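Local coordinates for Two-component system sensor histidine kinase (Bacteroides thetaiotaomicron, PDB 3OTT), which probably senses saccharides through its extracellular beta-propeller and beta-sandwich region and, as a histidine kinase, is thought to pass the signal on by phosphorelay to gene transcription, at residues G528-G533 with M539-K544. Sequence-based numbering, arbitrary orientation.
Sequences GLLWVG and MRINPK
R540 lays the aliphatic part of its side chain against one face of the W531 indole. R540 CB sits 4.0 Å from the centroid of the W531 six-membered ring, nearly on the ring normal, a CH-pi contact; farther out, R540 CD comes within 3.5 Å of W531 CZ2. With CG anti to the backbone N (chi1 -175°) the arginine runs alongside the ring, then bends at chi3, so that its guanidinium stands steeply to the indole plane and NH1 reaches the carbonyls of R584 and K585. W531 NE1 is taken by D525. Were W531 replaced by an alanine, the R540 methylenes would probably lose the ring they lie on, and D525 its indole donor. Beside this pair, L529 CD2 presses on N542 CB at 3.3 Å. On the other face of the sheet, V532 CG2 meets I541 CD1 at 3.5 Å and L530 packs CB to CB on I541, with M539 next to V532. Four backbone hydrogen bonds tie the strands, V532 N to M539 O being the straightest at 173°. N542 OD1 accepts from K544 N, an Asx turn where the strand ends. These are the two central strands of a four-stranded antiparallel beta-propeller blade.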
loop_
_atom_site.group_PDB
_atom_site.type_symbol
_atom_site.label_atom_id
_atom_site.label_comp_id
_atom_site.label_asym_id
_atom_site.label_seq_id
_atom_site.Cartn_x
_atom_site.Cartn_y
_atom_site.Cartn_z
ATOM N N GLY B 528 -42.818 10.230 -5.675
ATOM C CA GLY B 528 -42.884 10.500 -7.109
ATOM C C GLY B 528 -42.720 11.921 -7.664
ATOM O O GLY B 528 -43.148 12.194 -8.812
ATOM N N LEU B 529 -42.136 12.845 -6.897
ATOM C CA LEU B 529 -41.850 14.207 -7.412
ATOM C C LEU B 529 -40.477 14.200 -8.009
ATOM O O LEU B 529 -39.657 13.409 -7.584
ATOM C CB LEU B 529 -41.999 15.282 -6.340
ATOM C CG LEU B 529 -43.468 15.388 -5.896
ATOM C CD1 LEU B 529 -43.634 15.529 -4.415
ATOM C CD2 LEU B 529 -44.101 16.518 -6.578
ATOM N N LEU B 530 -40.228 15.026 -9.023
ATOM C CA LEU B 530 -38.884 15.098 -9.652
ATOM C C LEU B 530 -38.058 16.219 -9.096
ATOM O O LEU B 530 -38.536 17.323 -8.937
ATOM C CB LEU B 530 -38.999 15.352 -11.143
ATOM C CG LEU B 530 -39.061 14.238 -12.179
ATOM C CD1 LEU B 530 -39.682 13.039 -11.607
ATOM C CD2 LEU B 530 -39.851 14.702 -13.378
ATOM N N TRP B 531 -36.779 15.972 -8.914
ATOM C CA TRP B 531 -35.862 17.002 -8.464
ATOM C C TRP B 531 -34.821 17.253 -9.552
ATOM O O TRP B 531 -34.134 16.292 -10.013
ATOM C CB TRP B 531 -35.220 16.565 -7.135
ATOM C CG TRP B 531 -36.232 16.531 -6.009
ATOM C CD1 TRP B 531 -37.089 15.547 -5.737
ATOM C CD2 TRP B 531 -36.499 17.577 -5.065
ATOM N NE1 TRP B 531 -37.886 15.872 -4.645
ATOM C CE2 TRP B 531 -37.541 17.124 -4.222
ATOM C CE3 TRP B 531 -35.950 18.859 -4.849
ATOM C CZ2 TRP B 531 -38.029 17.885 -3.142
ATOM C CZ3 TRP B 531 -36.432 19.616 -3.804
ATOM C CH2 TRP B 531 -37.465 19.131 -2.952
ATOM N N VAL B 532 -34.725 18.521 -9.980
ATOM C CA VAL B 532 -33.734 18.954 -10.960
ATOM C C VAL B 532 -32.670 19.869 -10.311
ATOM O O VAL B 532 -32.975 20.824 -9.583
ATOM C CB VAL B 532 -34.386 19.683 -12.181
ATOM C CG1 VAL B 532 -33.316 19.948 -13.338
ATOM C CG2 VAL B 532 -35.557 18.870 -12.777
ATOM N N GLY B 533 -31.408 19.577 -10.571
ATOM C CA GLY B 533 -30.335 20.345 -9.979
ATOM C C GLY B 533 -29.795 21.238 -11.059
ATOM O O GLY B 533 -29.687 20.828 -12.235
ATOM N N MET B 539 -35.049 22.507 -8.383
ATOM C CA MET B 539 -36.412 22.705 -8.791
ATOM C C MET B 539 -37.154 21.390 -8.515
ATOM O O MET B 539 -36.669 20.287 -8.930
ATOM C CB MET B 539 -36.475 22.988 -10.300
ATOM C CG MET B 539 -37.890 22.951 -10.900
ATOM S SD MET B 539 -38.059 23.870 -12.498
ATOM C CE MET B 539 -38.252 22.497 -13.465
ATOM N N ARG B 540 -38.312 21.511 -7.862
ATOM C CA ARG B 540 -39.168 20.363 -7.602
ATOM C C ARG B 540 -40.331 20.374 -8.579
ATOM O O ARG B 540 -41.030 21.339 -8.674
ATOM C CB ARG B 540 -39.686 20.401 -6.166
ATOM C CG ARG B 540 -40.482 19.163 -5.803
ATOM C CD ARG B 540 -41.049 19.202 -4.372
ATOM N NE ARG B 540 -42.013 20.292 -4.301
ATOM C CZ ARG B 540 -42.493 20.839 -3.185
ATOM N NH1 ARG B 540 -42.119 20.438 -1.975
ATOM N NH2 ARG B 540 -43.339 21.815 -3.289
ATOM N N ILE B 541 -40.541 19.276 -9.277
ATOM C CA ILE B 541 -41.542 19.161 -10.302
ATOM C C ILE B 541 -42.563 18.091 -9.935
ATOM O O ILE B 541 -42.184 16.987 -9.569
ATOM C CB ILE B 541 -40.883 18.745 -11.612
ATOM C CG1 ILE B 541 -40.007 19.885 -12.135
ATOM C CG2 ILE B 541 -41.917 18.381 -12.701
ATOM C CD1 ILE B 541 -39.002 19.426 -13.212
ATOM N N ASN B 542 -43.844 18.409 -10.051
ATOM C CA ASN B 542 -44.862 17.375 -9.911
ATOM C C ASN B 542 -45.387 16.930 -11.304
ATOM O O ASN B 542 -46.032 17.697 -12.002
ATOM C CB ASN B 542 -45.965 17.827 -8.942
ATOM C CG ASN B 542 -47.088 16.784 -8.765
ATOM O OD1 ASN B 542 -47.203 15.785 -9.511
ATOM N ND2 ASN B 542 -47.942 17.045 -7.784
ATOM N N PRO B 543 -45.096 15.680 -11.701
ATOM C CA PRO B 543 -45.333 15.279 -13.078
ATOM C C PRO B 543 -46.792 15.004 -13.348
ATOM O O PRO B 543 -47.155 14.894 -14.506
ATOM C CB PRO B 543 -44.515 13.963 -13.214
ATOM C CG PRO B 543 -43.812 13.771 -11.928
ATOM C CD PRO B 543 -44.509 14.582 -10.899
ATOM N N LYS B 544 -47.638 14.906 -12.308
ATOM C CA LYS B 544 -49.086 14.826 -12.527
ATOM C C LYS B 544 -49.657 16.011 -13.270
ATOM O O LYS B 544 -50.470 15.849 -14.167
ATOM C CB LYS B 544 -49.872 14.640 -11.211
ATOM C CG LYS B 544 -49.708 13.271 -10.561
ATOM C CD LYS B 544 -50.397 13.192 -9.198
ATOM C CE LYS B 544 -49.871 11.950 -8.418
ATOM N NZ LYS B 544 -50.533 10.705 -8.937
#